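Photosystem II stability/assembly factor HCF136, chloroplastic (Cyanidioschyzon merolae, PDB 5OJ3) is probably essential for photosystem II biogenesis, being required to assemble an early intermediate that includes the D2 protein and cytochrome b559. Local coordinates at residues Y267-I272 / I286-N291; D278-Y283 / Q321-K326; G406-K411 / L423-V428. All coordinates share one frame; numbering follows the deposited sequence.

Contact 1: residues Y267-I272 / I286-N291; sequences YFTGSI and IPSRGN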
loop_
_atom_site.group_PDB
_atom_site.type_symbol
_atom_site.label_atom_id
_atom_site.label_comp_id
_atom_site.label_asym_id
_atom_site.label_seq_id
_atom_site.Cartn_x
_atom_site.Cartn_y
_atom_site.Cartn_z
ATOM N N TYR A 267 -11.305 -16.138 15.920
ATOM C CA TYR A 267 -12.330 -15.110 15.981
ATOM C C TYR A 267 -11.763 -13.829 15.384
ATOM O O TYR A 267 -10.582 -13.516 15.567
ATOM C CB TYR A 267 -12.796 -14.882 17.420
ATOM C CG TYR A 267 -13.111 -13.440 17.733
ATOM C CD1 TYR A 267 -14.292 -12.855 17.295
ATOM C CD2 TYR A 267 -12.224 -12.662 18.463
ATOM C CE1 TYR A 267 -14.580 -11.533 17.575
ATOM C CE2 TYR A 267 -12.502 -11.341 18.749
ATOM C CZ TYR A 267 -13.681 -10.781 18.304
ATOM O OH TYR A 267 -13.959 -9.464 18.590
ATOM N N PHE A 268 -12.609 -13.091 14.670
ATOM C CA PHE A 268 -12.148 -11.995 13.824
ATOM C C PHE A 268 -12.051 -10.702 14.621
ATOM O O PHE A 268 -13.070 -10.075 14.931
ATOM C CB PHE A 268 -13.070 -11.818 12.620
ATOM C CG PHE A 268 -12.634 -10.728 11.684
ATOM C CD1 PHE A 268 -11.477 -10.860 10.939
ATOM C CD2 PHE A 268 -13.377 -9.570 11.549
ATOM C CE1 PHE A 268 -11.073 -9.857 10.081
ATOM C CE2 PHE A 268 -12.974 -8.566 10.684
ATOM C CZ PHE A 268 -11.820 -8.709 9.954
ATOM N N THR A 269 -10.824 -10.303 14.949
ATOM C CA THR A 269 -10.556 -8.919 15.313
ATOM C C THR A 269 -10.949 -8.030 14.143
ATOM O O THR A 269 -10.454 -8.210 13.026
ATOM C CB THR A 269 -9.083 -8.733 15.664
ATOM O OG1 THR A 269 -8.277 -8.982 14.507
ATOM C CG2 THR A 269 -8.678 -9.693 16.773
ATOM N N GLY A 270 -11.828 -7.066 14.394
ATOM C CA GLY A 270 -12.506 -6.413 13.295
ATOM C C GLY A 270 -11.798 -5.250 12.632
ATOM O O GLY A 270 -12.412 -4.206 12.393
ATOM N N SER A 271 -10.516 -5.415 12.310
ATOM C CA SER A 271 -9.809 -4.440 11.496
ATOM C C SER A 271 -9.018 -5.159 10.412
ATOM O O SER A 271 -8.745 -6.359 10.500
ATOM C CB SER A 271 -8.865 -3.577 12.345
ATOM O OG SER A 271 -9.580 -2.844 13.323
ATOM N N ILE A 272 -8.645 -4.397 9.385
ATOM C CA ILE A 272 -7.922 -4.921 8.236
ATOM C C ILE A 272 -6.588 -4.194 8.105
ATOM O O ILE A 272 -6.380 -3.112 8.661
ATOM C CB ILE A 272 -8.743 -4.822 6.934
ATOM C CG1 ILE A 272 -8.847 -3.369 6.470
ATOM C CG2 ILE A 272 -10.119 -5.453 7.119
ATOM C CD1 ILE A 272 -9.732 -3.177 5.256
ATOM N N ILE A 286 -6.206 -7.459 4.053
ATOM C CA ILE A 286 -5.943 -8.654 4.842
ATOM C C ILE A 286 -6.470 -8.418 6.252
ATOM O O ILE A 286 -6.390 -7.291 6.764
ATOM C CB ILE A 286 -4.446 -9.001 4.819
ATOM C CG1 ILE A 286 -4.231 -10.475 5.100
ATOM C CG2 ILE A 286 -3.656 -8.194 5.837
ATOM C CD1 ILE A 286 -2.837 -10.856 4.860
ATOM N N PRO A 287 -7.053 -9.421 6.899
ATOM C CA PRO A 287 -7.414 -9.271 8.310
ATOM C C PRO A 287 -6.183 -9.120 9.189
ATOM O O PRO A 287 -5.065 -9.487 8.818
ATOM C CB PRO A 287 -8.165 -10.569 8.626
ATOM C CG PRO A 287 -7.777 -11.522 7.544
ATOM C CD PRO A 287 -7.568 -10.676 6.330
ATOM N N SER A 288 -6.415 -8.547 10.373
ATOM C CA SER A 288 -5.327 -8.216 11.292
ATOM C C SER A 288 -4.439 -9.420 11.582
ATOM O O SER A 288 -3.219 -9.281 11.728
ATOM C CB SER A 288 -5.897 -7.643 12.591
ATOM O OG SER A 288 -6.421 -6.342 12.384
ATOM N N ARG A 289 -5.028 -10.610 11.661
ATOM C CA ARG A 289 -4.307 -11.803 12.081
ATOM C C ARG A 289 -3.964 -12.723 10.915
ATOM O O ARG A 289 -3.570 -13.871 11.142
ATOM C CB ARG A 289 -5.130 -12.566 13.124
ATOM C CG ARG A 289 -5.217 -11.899 14.496
ATOM C CD ARG A 289 -4.113 -12.384 15.426
ATOM N NE ARG A 289 -4.060 -11.621 16.671
ATOM C CZ ARG A 289 -4.679 -11.968 17.796
ATOM N NH1 ARG A 289 -5.414 -13.073 17.843
ATOM N NH2 ARG A 289 -4.569 -11.208 18.876
ATOM N N GLY A 290 -4.101 -12.247 9.679
ATOM C CA GLY A 290 -3.565 -12.941 8.523
ATOM C C GLY A 290 -4.222 -14.257 8.179
ATOM O O GLY A 290 -3.645 -15.032 7.412
ATOM N N ASN A 291 -5.407 -14.540 8.724
ATOM C CA ASN A 291 -5.991 -15.872 8.589
ATOM C C ASN A 291 -6.507 -16.123 7.177
ATOM O O ASN A 291 -6.657 -17.280 6.765
ATOM C CB ASN A 291 -7.127 -16.025 9.598
ATOM C CG ASN A 291 -6.772 -15.457 10.952
ATOM O OD1 ASN A 291 -6.039 -16.070 11.720
ATOM N ND2 ASN A 291 -7.238 -14.245 11.223
#
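The backbones of 267-272 and 286-291 meet as antiparallel strand ends at one non-hydrogen-bonded pair, Ile272 with Pro287, with CA atoms 4.4 Å apart. Here Ile272 CA carries a CH-O contact to Ile286 O at 3.2 Å. Beyond the pair both chains leave the sheet. Segment 286-291 folds into a type I turn from Pro287 to Gly290, closed by Gly290 N to Pro287 O. Segment 267-272 bends through an inverse gamma turn centred on Gly270.

Ser271 O is the polar centre of the contact. Ser271 O accepts two weak hydrogen bonds, from Ser288 OG at 3.0 Å and from Ser288 N at 3.2 Å. The hydroxyl reaches it with OG anti to its own carbonyl carbon (chi1 -71°). Ser271 OG takes no part in this grip and is hydrogen-bonded to Ser228 OG. Thr269 OG1 sits between its backbone N and carbonyl carbon (chi1 64°). Thr269 OG1 touches Ser288 CB at 3.3 Å, while Ser288 OG turns to Ser271 O.

The apolar part is Phe268 against Pro287. Phe268 CG is anti to the backbone N (chi1 -178°), which carries the ring edge across to the proline. Its CE1 meets Pro287 CB, and this CB lies in the plane of the ring. The two side chains cross at about a right angle.

The contact ties the entry to the first strand of a propeller blade to the turn after strand 283-287. Phe268 and Pro287 both pack on Phe292 of strand 292-296. Phe268 also touches Leu254 of helix 250-254 and Ile262 of helix 262-265. Ile286 packs on Ile314 and Ile317 of strand 314-319 in the next blade.

Contact 2: residues D278-Y283 / Q321-K326; sequences DVHGNY and QNDATK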
loop_
_atom_site.group_PDB
_atom_site.type_symbol
_atom_site.label_atom_id
_atom_site.label_comp_id
_atom_site.label_asym_id
_atom_site.label_seq_id
_atom_site.Cartn_x
_atom_site.Cartn_y
_atom_site.Cartn_z
ATOM N N ASP A 278 -6.420 -1.195 -6.840
ATOM C CA ASP A 278 -6.024 -1.656 -8.153
ATOM C C ASP A 278 -6.211 -0.533 -9.176
ATOM O O ASP A 278 -6.824 0.504 -8.902
ATOM C CB ASP A 278 -6.870 -2.888 -8.499
ATOM C CG ASP A 278 -6.655 -3.395 -9.898
ATOM O OD1 ASP A 278 -5.795 -4.274 -10.083
ATOM O OD2 ASP A 278 -7.360 -2.922 -10.813
ATOM N N VAL A 279 -5.662 -0.743 -10.373
ATOM C CA VAL A 279 -5.730 0.285 -11.396
ATOM C C VAL A 279 -7.145 0.430 -11.935
ATOM O O VAL A 279 -7.497 1.485 -12.476
ATOM C CB VAL A 279 -4.707 -0.028 -12.504
ATOM C CG1 VAL A 279 -5.287 -0.973 -13.546
ATOM C CG2 VAL A 279 -4.194 1.243 -13.123
ATOM N N HIS A 280 -7.973 -0.605 -11.800
ATOM C CA HIS A 280 -9.376 -0.566 -12.192
ATOM C C HIS A 280 -10.317 -0.404 -11.004
ATOM O O HIS A 280 -11.524 -0.629 -11.146
ATOM C CB HIS A 280 -9.743 -1.822 -12.992
ATOM C CG HIS A 280 -8.810 -2.104 -14.130
ATOM N ND1 HIS A 280 -7.879 -3.119 -14.098
ATOM C CD2 HIS A 280 -8.665 -1.498 -15.332
ATOM C CE1 HIS A 280 -7.206 -3.132 -15.235
ATOM N NE2 HIS A 280 -7.659 -2.154 -15.998
ATOM N N GLY A 281 -9.798 -0.015 -9.842
ATOM C CA GLY A 281 -10.621 0.225 -8.675
ATOM C C GLY A 281 -10.888 -0.977 -7.800
ATOM O O GLY A 281 -11.703 -0.874 -6.875
ATOM N N ASN A 282 -10.232 -2.107 -8.051
ATOM C CA ASN A 282 -10.350 -3.256 -7.168
ATOM C C ASN A 282 -9.547 -3.015 -5.896
ATOM O O ASN A 282 -8.499 -2.362 -5.912
ATOM C CB ASN A 282 -9.858 -4.533 -7.850
ATOM C CG ASN A 282 -10.708 -4.928 -9.039
ATOM O OD1 ASN A 282 -11.837 -4.472 -9.191
ATOM N ND2 ASN A 282 -10.163 -5.787 -9.890
ATOM N N TYR A 283 -10.059 -3.525 -4.783
ATOM C CA TYR A 283 -9.371 -3.439 -3.505
ATOM C C TYR A 283 -8.946 -4.824 -3.037
ATOM O O TYR A 283 -9.639 -5.818 -3.272
ATOM C CB TYR A 283 -10.265 -2.803 -2.438
ATOM C CG TYR A 283 -10.441 -1.309 -2.554
ATOM C CD1 TYR A 283 -9.449 -0.436 -2.133
ATOM C CD2 TYR A 283 -11.604 -0.774 -3.085
ATOM C CE1 TYR A 283 -9.616 0.932 -2.239
ATOM C CE2 TYR A 283 -11.779 0.588 -3.197
ATOM C CZ TYR A 283 -10.790 1.438 -2.763
ATOM O OH TYR A 283 -10.966 2.801 -2.876
ATOM N N GLN A 321 2.171 -5.097 -10.043
ATOM C CA GLN A 321 2.195 -3.767 -10.663
ATOM C C GLN A 321 0.788 -3.189 -10.795
ATOM O O GLN A 321 0.347 -2.764 -11.864
ATOM C CB GLN A 321 2.951 -3.778 -12.000
ATOM C CG GLN A 321 2.716 -4.949 -12.939
ATOM C CD GLN A 321 3.643 -4.911 -14.142
ATOM O OE1 GLN A 321 4.243 -3.879 -14.445
ATOM N NE2 GLN A 321 3.776 -6.041 -14.826
ATOM N N ASN A 322 0.086 -3.187 -9.659
ATOM C CA ASN A 322 -1.172 -2.464 -9.471
ATOM C C ASN A 322 -2.248 -2.876 -10.472
ATOM O O ASN A 322 -3.060 -2.060 -10.900
ATOM C CB ASN A 322 -0.943 -0.952 -9.535
ATOM C CG ASN A 322 0.161 -0.494 -8.607
ATOM O OD1 ASN A 322 0.336 -1.036 -7.515
ATOM N ND2 ASN A 322 0.918 0.509 -9.037
ATOM N N ASP A 323 -2.283 -4.154 -10.835
ATOM C CA ASP A 323 -3.319 -4.627 -11.751
ATOM C C ASP A 323 -3.672 -6.064 -11.406
ATOM O O ASP A 323 -2.822 -6.956 -11.492
ATOM C CB ASP A 323 -2.895 -4.522 -13.212
ATOM C CG ASP A 323 -4.035 -4.850 -14.171
ATOM O OD1 ASP A 323 -5.205 -4.852 -13.729
ATOM O OD2 ASP A 323 -3.760 -5.125 -15.357
ATOM N N ALA A 324 -4.930 -6.278 -11.018
ATOM C CA ALA A 324 -5.403 -7.611 -10.672
ATOM C C ALA A 324 -5.440 -8.559 -11.868
ATOM O O ALA A 324 -5.506 -9.776 -11.667
ATOM C CB ALA A 324 -6.795 -7.523 -10.044
ATOM N N THR A 325 -5.397 -8.043 -13.099
ATOM C CA THR A 325 -5.325 -8.910 -14.268
ATOM C C THR A 325 -3.950 -9.523 -14.479
ATOM O O THR A 325 -3.816 -10.414 -15.328
ATOM C CB THR A 325 -5.725 -8.137 -15.532
ATOM O OG1 THR A 325 -4.587 -7.421 -16.039
ATOM C CG2 THR A 325 -6.859 -7.161 -15.240
ATOM N N LYS A 326 -2.935 -9.081 -13.736
ATOM C CA LYS A 326 -1.624 -9.711 -13.766
ATOM C C LYS A 326 -1.351 -10.572 -12.539
ATOM O O LYS A 326 -0.397 -11.362 -12.553
ATOM C CB LYS A 326 -0.522 -8.642 -13.913
ATOM C CG LYS A 326 -0.944 -7.450 -14.782
ATOM C CD LYS A 326 0.062 -6.310 -14.800
ATOM C CE LYS A 326 -0.094 -5.435 -16.057
ATOM N NZ LYS A 326 0.378 -6.016 -17.338
#
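Asp278 and Asp323 lie side by side and point the same way, with their carboxylate planes turned 48° apart. Asp278 OD1 and Asp323 OD1 are 3.7 Å apart. Both side chains have CG anti to the backbone N, but they serve different donors.

Asp278 OD1 reaches across and accepts from Ala324 N, which meets it nearly along the C-O axis. Asp278 OD2 turns back to accept from His280 N at 2.6 Å, an Asx turn within 278-283. A weak bond from His280 ND1 also ends on OD2. Asp278 therefore holds its own turn and the opposing loop together. A second backbone link runs from Val279 N to Asn322 O at 3.0 Å, with the donor above the carbonyl plane.

The His280 ring crosses Asp323 obliquely, at 63° to its carboxylate. Ring edge atom His280 CE1 lies 3.0 Å from Asp323 OD1, and Val279 CG1 sits over the centre of one ring face. Two carboxylates so near would tend to stabilise a protonated imidazole. Asp323 OD2 accepts from Thr325 OG1 at 2.5 Å, while Thr325 N gives OD1 a weak bond. An alanine in place of Asp323 would remove this carboxylate, and would probably loosen the 323-326 turn and leave His280 less firmly placed.

The two loops belong to adjacent propeller blades. One joins strands 275-277 and 283-287, the other strands 314-319 and 328-332. Asp278 and Ala324 both pack on Phe319 of strand 314-319.

Contact 3: residues G406-K411 / L423-V428; sequences GANLYK and LGADGV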
loop_
_atom_site.group_PDB
_atom_site.type_symbol
_atom_site.label_atom_id
_atom_site.label_comp_id
_atom_site.label_asym_id
_atom_site.label_seq_id
_atom_site.Cartn_x
_atom_site.Cartn_y
_atom_site.Cartn_z
ATOM N N GLY A 406 20.526 -2.520 10.495
ATOM C CA GLY A 406 20.098 -1.476 11.408
ATOM C C GLY A 406 18.917 -0.687 10.880
ATOM O O GLY A 406 17.829 -0.743 11.460
ATOM N N ALA A 407 19.113 0.049 9.787
ATOM C CA ALA A 407 18.025 0.824 9.208
ATOM C C ALA A 407 16.976 -0.108 8.614
ATOM O O ALA A 407 17.303 -1.094 7.949
ATOM C CB ALA A 407 18.555 1.781 8.140
ATOM N N ASN A 408 15.706 0.211 8.851
ATOM C CA ASN A 408 14.604 -0.643 8.438
ATOM C C ASN A 408 13.977 -0.140 7.142
ATOM O O ASN A 408 13.951 1.062 6.869
ATOM C CB ASN A 408 13.540 -0.693 9.535
ATOM C CG ASN A 408 14.032 -1.386 10.793
ATOM O OD1 ASN A 408 14.912 -2.246 10.741
ATOM N ND2 ASN A 408 13.473 -1.001 11.935
ATOM N N LEU A 409 13.473 -1.079 6.339
ATOM C CA LEU A 409 12.891 -0.779 5.033
ATOM C C LEU A 409 11.485 -1.358 4.978
ATOM O O LEU A 409 11.310 -2.574 5.098
ATOM C CB LEU A 409 13.758 -1.341 3.904
ATOM C CG LEU A 409 15.165 -0.745 3.851
ATOM C CD1 LEU A 409 15.921 -1.245 2.639
ATOM C CD2 LEU A 409 15.085 0.775 3.838
ATOM N N TYR A 410 10.486 -0.493 4.778
ATOM C CA TYR A 410 9.093 -0.886 4.946
ATOM C C TYR A 410 8.263 -0.887 3.668
ATOM O O TYR A 410 7.270 -1.620 3.609
ATOM C CB TYR A 410 8.402 0.034 5.964
ATOM C CG TYR A 410 8.937 -0.074 7.376
ATOM C CD1 TYR A 410 9.459 -1.268 7.855
ATOM C CD2 TYR A 410 8.923 1.024 8.227
ATOM C CE1 TYR A 410 9.948 -1.368 9.146
ATOM C CE2 TYR A 410 9.411 0.934 9.519
ATOM C CZ TYR A 410 9.922 -0.263 9.973
ATOM O OH TYR A 410 10.408 -0.353 11.257
ATOM N N LYS A 411 8.628 -0.102 2.656
ATOM C CA LYS A 411 7.697 0.148 1.562
ATOM C C LYS A 411 8.461 0.502 0.294
ATOM O O LYS A 411 9.406 1.293 0.332
ATOM C CB LYS A 411 6.724 1.271 1.934
ATOM C CG LYS A 411 5.557 1.460 0.982
ATOM C CD LYS A 411 4.804 2.738 1.322
ATOM C CE LYS A 411 4.067 3.304 0.121
ATOM N NZ LYS A 411 3.005 2.374 -0.349
ATOM N N LEU A 423 10.884 3.586 1.284
ATOM C CA LEU A 423 10.665 4.359 2.495
ATOM C C LEU A 423 10.951 3.481 3.705
ATOM O O LEU A 423 10.533 2.319 3.754
ATOM C CB LEU A 423 9.236 4.902 2.563
ATOM C CG LEU A 423 8.746 5.701 1.353
ATOM C CD1 LEU A 423 7.226 5.722 1.327
ATOM C CD2 LEU A 423 9.324 7.108 1.316
ATOM N N GLY A 424 11.665 4.036 4.680
ATOM C CA GLY A 424 12.097 3.275 5.832
ATOM C C GLY A 424 12.030 4.099 7.102
ATOM O O GLY A 424 11.641 5.267 7.090
ATOM N N ALA A 425 12.409 3.455 8.201
ATOM C CA ALA A 425 12.455 4.115 9.493
ATOM C C ALA A 425 13.714 4.965 9.609
ATOM O O ALA A 425 14.666 4.821 8.836
ATOM C CB ALA A 425 12.399 3.089 10.628
ATOM N N ASP A 426 13.704 5.859 10.600
ATOM C CA ASP A 426 14.795 6.807 10.837
ATOM C C ASP A 426 15.080 7.613 9.568
ATOM O O ASP A 426 16.224 7.851 9.184
ATOM C CB ASP A 426 16.038 6.053 11.351
ATOM C CG ASP A 426 17.196 6.971 11.751
ATOM O OD1 ASP A 426 17.952 7.462 10.886
ATOM O OD2 ASP A 426 17.366 7.179 12.970
ATOM N N GLY A 427 14.013 8.012 8.879
ATOM C CA GLY A 427 14.176 8.943 7.781
ATOM C C GLY A 427 14.987 8.399 6.628
ATOM O O GLY A 427 15.662 9.166 5.946
ATOM N N VAL A 428 14.993 7.088 6.429
ATOM C CA VAL A 428 15.771 6.477 5.359
ATOM C C VAL A 428 14.917 6.460 4.098
ATOM O O VAL A 428 13.838 5.856 4.077
ATOM C CB VAL A 428 16.239 5.067 5.746
ATOM C CG1 VAL A 428 16.890 4.391 4.563
ATOM C CG2 VAL A 428 17.209 5.136 6.915
#
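The Tyr410 ring meets Ala425 obliquely, with Tyr410 CE2 3.8 Å from Ala425 CB. Tyr410 lies on the first strand of a beta hairpin, 409-414 and 420-424, in the blade that closes the seven-bladed propeller, and Ala425 directly follows the second. The hairpin contains a classic beta bulge: Tyr410 and Lys411 both face Leu423. Leu423 O accepts from Tyr410 N at 3.0 Å, in the carbonyl plane, and weakly from Lys411 N. In return Leu423 N bonds to Lys411 O, again in plane and nearly straight (165°).

Past the bulge, Leu409 pairs with Gly424 as a non-hydrogen-bonded pair. Gly424 CA comes close to Asn408 O, and Ala425 N donates to that same oxygen from above the carbonyl plane.

The side chains divide between the sheet faces. Lys411 and Leu423 lie alongside each other on one face, where Lys411 CD touches Leu423 CD1 at 3.8 Å. Lys411 also touches Asp122, and Leu423 packs on Leu120, both of strand 120-125 in the neighbouring blade. Leu409 is on the other face and crosses Val428 at about a right angle. The two branches of Val428 are shared: Val428 CG1 is 4.1 Å from Leu409 CD2, and Val428 CG2 is 3.8 Å from Ala407 CB.

Overall arrangement
From the N terminus, strand 109-111 comes first and pairs with strand 429-432 near the C terminus, closing the propeller ring. Contact 1 then closes a loop within one blade, joining the approach to strand 272-273 to the end of strand 283-287. Contact 2 starts inside that loop, at 278-283, and ends at 321-326 in the next blade. Contacts 1 and 2 therefore cross along the chain, although their centres are 22 Å apart. Contact 3 follows in series and closes the hairpin of the last blade. It lies across the chain's centre from contact 2, with their nearest atoms about 8 Å apart.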